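PDB 2ITM: xylulose kinase from Escherichia coli, which catalyses the ATP-dependent phosphorylation of D-xylulose to D-xylulose 5-phosphate and, less efficiently, of 1-deoxy-D-xylulose to its 5-phosphate. Local coordinates for residues K131-W134 and V135-H138; E141-R144 and Q145-K148; A463-Q466 and P467-E470; F472-L475 and Y476-L480. All coordinates share one frame; numbering follows the deposited sequence.

Interaction 1. Residues K131-W134 and V135-H138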
loop_
_atom_site.group_PDB
_atom_site.type_symbol
_atom_site.label_atom_id
_atom_site.label_comp_id
_atom_site.label_asym_id
_atom_site.label_seq_id
_atom_site.Cartn_x
_atom_site.Cartn_y
_atom_site.Cartn_z
ATOM N N LYS A 131 6.438 34.790 8.770
ATOM C CA LYS A 131 5.048 35.181 8.726
ATOM C C LYS A 131 4.925 36.678 8.528
ATOM O O LYS A 131 4.076 37.152 7.797
ATOM C CB LYS A 131 4.303 34.773 9.974
ATOM C CG LYS A 131 3.953 33.305 10.040
ATOM C CD LYS A 131 3.356 32.931 11.377
ATOM C CE LYS A 131 3.482 31.455 11.631
ATOM N NZ LYS A 131 3.087 31.086 13.004
ATOM N N LEU A 132 5.798 37.419 9.183
ATOM C CA LEU A 132 5.767 38.862 9.095
ATOM C C LEU A 132 6.294 39.453 7.803
ATOM O O LEU A 132 5.777 40.453 7.331
ATOM C CB LEU A 132 6.395 39.506 10.314
ATOM C CG LEU A 132 5.236 39.710 11.298
ATOM C CD1 LEU A 132 5.328 38.781 12.449
ATOM C CD2 LEU A 132 4.993 41.133 11.689
ATOM N N LEU A 133 7.319 38.827 7.242
ATOM C CA LEU A 133 7.725 39.113 5.878
ATOM C C LEU A 133 6.597 38.904 4.881
ATOM O O LEU A 133 6.396 39.718 4.003
ATOM C CB LEU A 133 8.941 38.284 5.490
ATOM C CG LEU A 133 10.263 39.026 5.313
ATOM C CD1 LEU A 133 10.882 39.319 6.648
ATOM C CD2 LEU A 133 11.213 38.236 4.458
ATOM N N TRP A 134 5.859 37.813 5.025
ATOM C CA TRP A 134 4.714 37.552 4.167
ATOM C C TRP A 134 3.667 38.655 4.241
ATOM O O TRP A 134 3.213 39.151 3.224
ATOM C CB TRP A 134 4.074 36.202 4.487
ATOM C CG TRP A 134 2.979 35.796 3.557
ATOM C CD1 TRP A 134 3.089 34.968 2.500
ATOM C CD2 TRP A 134 1.610 36.200 3.604
ATOM N NE1 TRP A 134 1.876 34.819 1.874
ATOM C CE2 TRP A 134 0.949 35.569 2.540
ATOM C CE3 TRP A 134 0.870 37.029 4.440
ATOM C CZ2 TRP A 134 -0.404 35.741 2.296
ATOM C CZ3 TRP A 134 -0.467 37.192 4.197
ATOM C CH2 TRP A 134 -1.090 36.557 3.133
ATOM N N VAL A 135 3.306 39.056 5.447
ATOM C CA VAL A 135 2.390 40.168 5.616
ATOM C C VAL A 135 2.923 41.456 4.990
ATOM O O VAL A 135 2.215 42.134 4.265
ATOM C CB VAL A 135 2.019 40.391 7.091
ATOM C CG1 VAL A 135 1.306 41.728 7.274
ATOM C CG2 VAL A 135 1.163 39.248 7.604
ATOM N N GLN A 136 4.180 41.769 5.245
ATOM C CA GLN A 136 4.796 42.901 4.587
ATOM C C GLN A 136 4.630 42.850 3.075
ATOM O O GLN A 136 4.356 43.856 2.447
ATOM C CB GLN A 136 6.267 43.035 4.950
ATOM C CG GLN A 136 6.861 44.318 4.408
ATOM C CD GLN A 136 8.332 44.450 4.669
ATOM O OE1 GLN A 136 8.850 45.554 4.720
ATOM N NE2 GLN A 136 9.016 43.314 4.818
ATOM N N ARG A 137 4.781 41.657 2.512
ATOM C CA ARG A 137 4.857 41.475 1.075
ATOM C C ARG A 137 3.479 41.376 0.464
ATOM O O ARG A 137 3.261 41.786 -0.659
ATOM C CB ARG A 137 5.659 40.224 0.745
ATOM C CG ARG A 137 7.147 40.411 0.873
ATOM C CD ARG A 137 7.938 39.133 1.042
ATOM N NE ARG A 137 7.933 38.332 -0.170
ATOM C CZ ARG A 137 8.672 38.592 -1.237
ATOM N NH1 ARG A 137 9.484 39.639 -1.256
ATOM N NH2 ARG A 137 8.592 37.801 -2.290
ATOM N N HIS A 138 2.543 40.833 1.219
ATOM C CA HIS A 138 1.226 40.566 0.688
ATOM C C HIS A 138 0.133 41.466 1.259
ATOM O O HIS A 138 -0.932 41.596 0.674
ATOM C CB HIS A 138 0.877 39.099 0.883
ATOM C CG HIS A 138 1.714 38.171 0.071
ATOM N ND1 HIS A 138 1.276 37.614 -1.104
ATOM C CD2 HIS A 138 2.967 37.706 0.262
ATOM C CE1 HIS A 138 2.223 36.846 -1.603
ATOM N NE2 HIS A 138 3.260 36.883 -0.792
#
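Four successive i to i+4 backbone bonds, V135 N to K131 O, Q136 N to L132 O, R137 N to L133 O and H138 N to W134 O, carry the chain through the last two turns of the alpha-helix 128-138 in the N-terminal domain of this FGGY kinase. The last of them is short, 2.7 Å from H138 N to W134 O. W134 O also takes a weak bond from R137 N where the helix runs out. One turn apart, W134 and H138 form an offset stack: the imidazole lies over the five-membered ring of the indole, with centroids 4.0 Å apart and planes only 10° from parallel. W134 sets CG anti to its backbone N (chi1 -174°) and H138 CG lies beside its own N, which brings the imidazole over one indole face. R100 makes a cation-pi contact with W134, and the ring of W40 meets it nearly at right angles. K131 points elsewhere, its NZ hydrogen-bonded to the backbone oxygens of H78, I94 and G126, so this helix reaches substrate-binding H78. R137 folds CG and CD over L133 O and forms a salt bridge with E104. Beside the stack, V135 CG2 sits at the indole edge, 3.9 Å from W134 CE3, and H138 CB makes a CH-pi contact, 3.7 Å from the centroid of the W134 six-membered ring and almost on its normal.

Interaction 2. Residues E141-R144 and Q145-K148; sequences EIFR and QIDK
I142 O accepts the N-H of Q145, 2.9 Å from Q145 N. The donor stands above the carbonyl plane, 51° out of it. The next bond follows the same pattern: I146 N reaches F143 O at 3.1 Å in a nearly straight N-H...O line (169°), again well out of the plane of the acceptor carbonyl. Both are i to i+3 bonds, and the second closes a type I beta turn from F143 to I146, which leads the chain from the short helix 140-143 toward strand 148-150. Across this turn the side chains of F143 and I146 meet. I146 is extended from CB, with CG1 beside its backbone N and CD1 at the far end (chi2 173°), and that methyl comes 3.5 Å from F143 CD1, obliquely to the ring. The shaft of the same side chain leans on the turn itself, I146 CG1 lying 3.4 Å from F143 O. I146 also packs on L82 of strand 81-83 and on L132 of helix 128-138, while the F143 ring touches Q136 of that helix. Beyond the turn, D147 and K148 both face L83 in a classic beta bulge, and K148 NZ hydrogen-bonds to D197 O.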
loop_
_atom_site.group_PDB
_atom_site.type_symbol
_atom_site.label_atom_id
_atom_site.label_comp_id
_atom_site.label_asym_id
_atom_site.label_seq_id
_atom_site.Cartn_x
_atom_site.Cartn_y
_atom_site.Cartn_z
ATOM N N GLU A 141 -0.536 47.220 3.717
ATOM C CA GLU A 141 -1.415 48.110 4.436
ATOM C C GLU A 141 -1.538 47.723 5.898
ATOM O O GLU A 141 -1.549 48.579 6.765
ATOM C CB GLU A 141 -2.786 48.096 3.783
ATOM C CG GLU A 141 -2.759 47.746 2.304
ATOM C CD GLU A 141 -2.639 46.254 2.040
ATOM O OE1 GLU A 141 -2.339 45.880 0.891
ATOM O OE2 GLU A 141 -2.849 45.458 2.967
ATOM N N ILE A 142 -1.631 46.427 6.156
ATOM C CA ILE A 142 -1.542 45.888 7.507
ATOM C C ILE A 142 -0.182 46.123 8.142
ATOM O O ILE A 142 -0.102 46.593 9.257
ATOM C CB ILE A 142 -1.835 44.394 7.510
ATOM C CG1 ILE A 142 -3.222 44.092 6.955
ATOM C CG2 ILE A 142 -1.611 43.819 8.865
ATOM C CD1 ILE A 142 -4.327 44.607 7.765
ATOM N N PHE A 143 0.882 45.772 7.435
ATOM C CA PHE A 143 2.227 45.902 7.974
ATOM C C PHE A 143 2.510 47.306 8.476
ATOM O O PHE A 143 3.079 47.494 9.539
ATOM C CB PHE A 143 3.274 45.504 6.940
ATOM C CG PHE A 143 4.646 45.332 7.508
ATOM C CD1 PHE A 143 5.013 44.157 8.116
ATOM C CD2 PHE A 143 5.567 46.353 7.444
ATOM C CE1 PHE A 143 6.263 44.007 8.643
ATOM C CE2 PHE A 143 6.819 46.205 7.961
ATOM C CZ PHE A 143 7.164 45.029 8.567
ATOM N N ARG A 144 2.104 48.286 7.683
ATOM C CA ARG A 144 2.245 49.699 7.999
ATOM C C ARG A 144 1.719 50.055 9.388
ATOM O O ARG A 144 2.183 50.995 10.000
ATOM C CB ARG A 144 1.494 50.521 6.954
ATOM C CG ARG A 144 2.198 51.771 6.474
ATOM C CD ARG A 144 1.406 52.581 5.451
ATOM N NE ARG A 144 2.195 53.680 4.895
ATOM C CZ ARG A 144 1.858 54.389 3.822
ATOM N NH1 ARG A 144 0.733 54.132 3.168
ATOM N NH2 ARG A 144 2.650 55.365 3.397
ATOM N N GLN A 145 0.748 49.295 9.874
ATOM C CA GLN A 145 0.054 49.616 11.119
ATOM C C GLN A 145 0.562 48.842 12.354
ATOM O O GLN A 145 0.059 49.012 13.448
ATOM C CB GLN A 145 -1.444 49.369 10.965
ATOM C CG GLN A 145 -2.147 50.189 9.929
ATOM C CD GLN A 145 -3.581 49.731 9.748
ATOM O OE1 GLN A 145 -3.919 49.107 8.752
ATOM N NE2 GLN A 145 -4.416 50.024 10.723
ATOM N N ILE A 146 1.554 47.986 12.171
ATOM C CA ILE A 146 2.009 47.116 13.242
ATOM C C ILE A 146 2.735 47.883 14.336
ATOM O O ILE A 146 3.716 48.563 14.076
ATOM C CB ILE A 146 2.945 46.031 12.697
ATOM C CG1 ILE A 146 2.221 45.097 11.745
ATOM C CG2 ILE A 146 3.566 45.242 13.826
ATOM C CD1 ILE A 146 3.127 44.136 11.084
ATOM N N ASP A 147 2.245 47.759 15.563
ATOM C CA ASP A 147 2.908 48.325 16.719
ATOM C C ASP A 147 3.509 47.244 17.567
ATOM O O ASP A 147 4.511 47.441 18.222
ATOM C CB ASP A 147 1.933 49.197 17.519
ATOM C CG ASP A 147 2.634 50.035 18.578
ATOM O OD1 ASP A 147 2.483 49.758 19.781
ATOM O OD2 ASP A 147 3.369 50.979 18.311
ATOM N N LYS A 148 2.878 46.085 17.539
ATOM C CA LYS A 148 3.231 44.989 18.416
ATOM C C LYS A 148 2.940 43.644 17.760
ATOM O O LYS A 148 1.916 43.464 17.111
ATOM C CB LYS A 148 2.469 45.099 19.735
ATOM C CG LYS A 148 3.324 44.971 20.950
ATOM C CD LYS A 148 4.363 46.047 20.984
ATOM C CE LYS A 148 4.332 46.755 22.301
ATOM N NZ LYS A 148 5.495 47.625 22.457
#

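Interaction 3. Residues A463-Q466 and P467-E470; sequences AAYQ and PRRE
Helix 459-479 runs through both A463-Q466 and P467-E470 but is kinked in between, where the backbone N atoms of P467 and R468 make no bond to the turn before. Proline has no N-H to give, and its CD takes the place of the missing hydrogen, P467 CD lying 3.3 Å from A463 O. Regular i to i+4 bonding resumes directly afterwards: R469 N bonds to Y465 O at 3.0 Å, nearly in line with the C=O, and E470 N bonds to Q466 O at 3.1 Å with the N-H...O line close to straight (167°). On one flank Q466 and R469 lie side by side and point the same way. Q466 bends at chi2 (-71°), which brings its amide alongside R469, with Q466 NE2 3.4 Å from R469 CD, at the edge of the guanidinium and with the two flat groups 72° apart. R469 itself is held from outside, by a salt bridge to D378 on helix 358-381. On another flank R468 passes obliquely by the Y465 ring, its CD 4.1 Å from Y465 CD2, and the guanidinium stands almost perpendicular to the ring. A464 O lies at the edge of that guanidinium, near its plane, 3.8 Å from R468 NH1. Y465 OH is hydrogen-bonded to E367, and its ring also packs on M405 and I409 of helix 400-410. Within the helix, then, side chain meets side chain as amide to methylene and methylene to ring, while the strong polar ends of Y465 and R469 are spent on acidic residues of helix 358-381, tying the kinked helix to its neighbour.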
loop_
_atom_site.group_PDB
_atom_site.type_symbol
_atom_site.label_atom_id
_atom_site.label_comp_id
_atom_site.label_asym_id
_atom_site.label_seq_id
_atom_site.Cartn_x
_atom_site.Cartn_y
_atom_site.Cartn_z
ATOM N N ALA A 463 21.201 -6.581 20.201
ATOM C CA ALA A 463 22.084 -7.039 19.147
ATOM C C ALA A 463 21.317 -7.568 17.952
ATOM O O ALA A 463 21.720 -7.367 16.820
ATOM C CB ALA A 463 23.036 -8.074 19.657
ATOM N N ALA A 464 20.214 -8.245 18.221
ATOM C CA ALA A 464 19.363 -8.787 17.178
ATOM C C ALA A 464 18.675 -7.690 16.382
ATOM O O ALA A 464 18.332 -7.868 15.224
ATOM C CB ALA A 464 18.344 -9.712 17.765
ATOM N N TYR A 465 18.460 -6.556 17.023
ATOM C CA TYR A 465 17.713 -5.495 16.391
ATOM C C TYR A 465 18.601 -4.655 15.487
ATOM O O TYR A 465 18.129 -4.038 14.565
ATOM C CB TYR A 465 16.960 -4.655 17.421
ATOM C CG TYR A 465 15.554 -5.131 17.687
ATOM C CD1 TYR A 465 15.140 -5.438 18.959
ATOM C CD2 TYR A 465 14.640 -5.266 16.658
ATOM C CE1 TYR A 465 13.860 -5.874 19.207
ATOM C CE2 TYR A 465 13.353 -5.689 16.893
ATOM C CZ TYR A 465 12.966 -5.991 18.171
ATOM O OH TYR A 465 11.695 -6.425 18.416
ATOM N N GLN A 466 19.896 -4.648 15.753
ATOM C CA GLN A 466 20.756 -3.678 15.114
ATOM C C GLN A 466 20.789 -3.787 13.591
ATOM O O GLN A 466 20.658 -2.793 12.909
ATOM C CB GLN A 466 22.153 -3.677 15.712
ATOM C CG GLN A 466 22.255 -3.017 17.063
ATOM C CD GLN A 466 22.109 -1.527 17.003
ATOM O OE1 GLN A 466 22.973 -0.835 16.465
ATOM N NE2 GLN A 466 21.024 -1.014 17.561
ATOM N N PRO A 467 20.948 -4.992 13.060
ATOM C CA PRO A 467 20.885 -5.184 11.612
ATOM C C PRO A 467 19.530 -4.856 11.007
ATOM O O PRO A 467 19.468 -4.462 9.864
ATOM C CB PRO A 467 21.211 -6.663 11.420
ATOM C CG PRO A 467 21.107 -7.285 12.752
ATOM C CD PRO A 467 21.300 -6.231 13.762
ATOM N N ARG A 468 18.465 -5.013 11.777
ATOM C CA ARG A 468 17.151 -4.600 11.326
ATOM C C ARG A 468 16.997 -3.079 11.219
ATOM O O ARG A 468 16.369 -2.583 10.304
ATOM C CB ARG A 468 16.061 -5.199 12.205
ATOM C CG ARG A 468 16.006 -6.701 12.157
ATOM C CD ARG A 468 15.083 -7.332 13.167
ATOM N NE ARG A 468 14.332 -8.441 12.596
ATOM C CZ ARG A 468 14.773 -9.675 12.578
ATOM N NH1 ARG A 468 15.952 -9.939 13.106
ATOM N NH2 ARG A 468 14.061 -10.646 12.048
ATOM N N ARG A 469 17.586 -2.366 12.174
ATOM C CA ARG A 469 17.646 -0.908 12.172
ATOM C C ARG A 469 18.383 -0.402 10.942
ATOM O O ARG A 469 17.940 0.523 10.291
ATOM C CB ARG A 469 18.346 -0.398 13.439
ATOM C CG ARG A 469 17.437 -0.140 14.630
ATOM C CD ARG A 469 18.134 -0.090 15.960
ATOM N NE ARG A 469 18.519 1.248 16.394
ATOM C CZ ARG A 469 17.981 2.355 15.959
ATOM N NH1 ARG A 469 17.014 2.306 15.068
ATOM N NH2 ARG A 469 18.404 3.520 16.407
ATOM N N GLU A 470 19.517 -1.025 10.655
ATOM C CA GLU A 470 20.297 -0.759 9.459
ATOM C C GLU A 470 19.472 -0.983 8.211
ATOM O O GLU A 470 19.493 -0.194 7.299
ATOM C CB GLU A 470 21.490 -1.687 9.455
ATOM C CG GLU A 470 22.603 -1.337 8.501
ATOM C CD GLU A 470 23.752 -2.321 8.615
ATOM O OE1 GLU A 470 24.129 -2.666 9.751
ATOM O OE2 GLU A 470 24.252 -2.759 7.572
#

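Interaction 4. Residues F472-L475 and Y476-L480; sequences FRRL and YQQLL
Y476 opens the second half of this contact by bonding its backbone N to F472 O, 2.8 Å away, and by lying alongside the F472 side chain one turn earlier. Both residues hold CG anti to the backbone N (chi1 -177° in Y476), and the side chains point the same way. Their rings meet obliquely, planes 34° apart, with F472 CZ 3.9 Å from Y476 CD1 and Y476 CB over one face of the phenylalanine. Outside the helix the Y476 ring stacks on Y332 of strand 328-333, and F472 meets Y371 of helix 358-381. Q477 continues the i to i+4 series through its N to R473 O at 3.1 Å. Its side chain bends at chi2 (-54°), and a water joins NE2 to R473 O by two weak bonds. R473 forms a salt bridge with D375. Q478 N reaches R474 O at 3.1 Å, and Q478 OE1 comes 3.9 Å from L475 CD2 as the two side chains cross. L479 N bonds to L475 O at 3.2 Å. L479 CG is 3.8 Å from L475 O. The chemistry divides this end of helix 459-479: F472, L475 and L479 are buried against strands 328-333 and 345-353 and helix 358-381, while R473, R474, Q477 and Q478 are exposed; L479 also packs on L479 of the second subunit, and Q478 on its L482.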
loop_
_atom_site.group_PDB
_atom_site.type_symbol
_atom_site.label_atom_id
_atom_site.label_comp_id
_atom_site.label_asym_id
_atom_site.label_seq_id
_atom_site.Cartn_x
_atom_site.Cartn_y
_atom_site.Cartn_z
ATOM N N PHE A 472 16.063 -1.168 7.966
ATOM C CA PHE A 472 15.068 -0.103 8.041
ATOM C C PHE A 472 15.531 1.247 7.488
ATOM O O PHE A 472 14.878 1.808 6.670
ATOM C CB PHE A 472 14.544 0.043 9.470
ATOM C CG PHE A 472 13.654 1.232 9.678
ATOM C CD1 PHE A 472 12.304 1.147 9.465
ATOM C CD2 PHE A 472 14.173 2.431 10.096
ATOM C CE1 PHE A 472 11.500 2.235 9.658
ATOM C CE2 PHE A 472 13.369 3.516 10.285
ATOM C CZ PHE A 472 12.033 3.417 10.069
ATOM N N ARG A 473 16.660 1.738 7.975
ATOM C CA ARG A 473 17.217 2.986 7.541
ATOM C C ARG A 473 17.497 3.014 6.047
ATOM O O ARG A 473 17.269 4.010 5.400
ATOM C CB ARG A 473 18.489 3.322 8.297
ATOM C CG ARG A 473 18.244 3.892 9.655
ATOM C CD ARG A 473 19.462 4.379 10.378
ATOM N NE ARG A 473 20.491 3.369 10.502
ATOM C CZ ARG A 473 20.720 2.674 11.592
ATOM N NH1 ARG A 473 19.995 2.859 12.672
ATOM N NH2 ARG A 473 21.685 1.783 11.600
ATOM N N ARG A 474 18.019 1.913 5.525
ATOM C CA ARG A 474 18.272 1.746 4.102
ATOM C C ARG A 474 16.988 1.873 3.300
ATOM O O ARG A 474 16.899 2.659 2.381
ATOM C CB ARG A 474 18.895 0.373 3.848
ATOM C CG ARG A 474 19.731 0.250 2.593
ATOM C CD ARG A 474 19.595 -1.081 1.850
ATOM N NE ARG A 474 19.607 -2.247 2.728
ATOM C CZ ARG A 474 20.504 -2.465 3.674
ATOM N NH1 ARG A 474 21.482 -1.596 3.881
ATOM N NH2 ARG A 474 20.427 -3.541 4.406
ATOM N N LEU A 475 15.993 1.086 3.674
ATOM C CA LEU A 475 14.708 1.116 3.018
ATOM C C LEU A 475 14.014 2.466 3.144
ATOM O O LEU A 475 13.491 2.978 2.175
ATOM C CB LEU A 475 13.810 0.004 3.549
ATOM C CG LEU A 475 14.076 -1.459 3.199
ATOM C CD1 LEU A 475 13.024 -2.352 3.792
ATOM C CD2 LEU A 475 14.160 -1.674 1.711
ATOM N N TYR A 476 14.009 3.031 4.345
ATOM C CA TYR A 476 13.362 4.316 4.598
ATOM C C TYR A 476 13.923 5.391 3.668
ATOM O O TYR A 476 13.196 6.060 2.958
ATOM C CB TYR A 476 13.548 4.706 6.065
ATOM C CG TYR A 476 12.869 5.978 6.520
ATOM C CD1 TYR A 476 11.626 5.951 7.126
ATOM C CD2 TYR A 476 13.488 7.202 6.382
ATOM C CE1 TYR A 476 11.016 7.102 7.549
ATOM C CE2 TYR A 476 12.883 8.347 6.801
ATOM C CZ TYR A 476 11.647 8.296 7.383
ATOM O OH TYR A 476 11.049 9.444 7.803
ATOM N N GLN A 477 15.236 5.524 3.661
ATOM C CA GLN A 477 15.888 6.389 2.709
ATOM C C GLN A 477 15.484 6.162 1.252
ATOM O O GLN A 477 15.184 7.102 0.543
ATOM C CB GLN A 477 17.389 6.345 2.893
ATOM C CG GLN A 477 17.874 7.149 4.083
ATOM C CD GLN A 477 17.396 8.589 4.053
ATOM O OE1 GLN A 477 17.658 9.308 3.094
ATOM N NE2 GLN A 477 16.693 9.009 5.103
ATOM N N GLN A 478 15.452 4.911 0.826
ATOM C CA GLN A 478 15.123 4.577 -0.549
ATOM C C GLN A 478 13.776 5.115 -1.028
ATOM O O GLN A 478 13.667 5.580 -2.146
ATOM C CB GLN A 478 15.196 3.070 -0.766
ATOM C CG GLN A 478 16.557 2.559 -1.175
ATOM C CD GLN A 478 16.499 1.149 -1.704
ATOM O OE1 GLN A 478 16.322 0.213 -0.949
ATOM N NE2 GLN A 478 16.629 1.001 -3.003
ATOM N N LEU A 479 12.764 5.052 -0.170
ATOM C CA LEU A 479 11.402 5.423 -0.535
ATOM C C LEU A 479 11.086 6.870 -0.175
ATOM O O LEU A 479 10.035 7.382 -0.508
ATOM C CB LEU A 479 10.393 4.497 0.143
ATOM C CG LEU A 479 10.441 3.000 -0.145
ATOM C CD1 LEU A 479 9.091 2.373 0.030
ATOM C CD2 LEU A 479 10.942 2.742 -1.539
ATOM N N LEU A 480 12.013 7.506 0.520
ATOM C CA LEU A 480 11.841 8.852 1.035
ATOM C C LEU A 480 11.413 9.862 -0.031
ATOM O O LEU A 480 10.545 10.678 0.202
ATOM C CB LEU A 480 13.137 9.320 1.683
ATOM C CG LEU A 480 13.092 10.280 2.859
ATOM C CD1 LEU A 480 14.391 11.033 2.985
ATOM C CD2 LEU A 480 11.946 11.215 2.776
HETATM O O HOH W 1 16.804 6.579 7.418
#

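Overall arrangement
The four contacts follow one another along the chain and fall into two pairs at separate parts of the bilobal FGGY kinase. Interactions 1 and 2 belong to the N-terminal domain, on helices 128-138 and 140-143, their centres 11 Å apart and their side chains touching: V135 CG1 lies 3.9 Å from I142 CG2. Interactions 3 and 4 share the C-terminal helix 459-479, with centres 14 Å apart. The pairs are remote, about 24 Å between nearest atoms for interactions 1 and 4, and interactions 2 and 3 lie on opposite sides of the chain's centre. Interaction 1 comes near the xylulose site through K131, whereas interaction 4 reaches the second subunit of the homodimer.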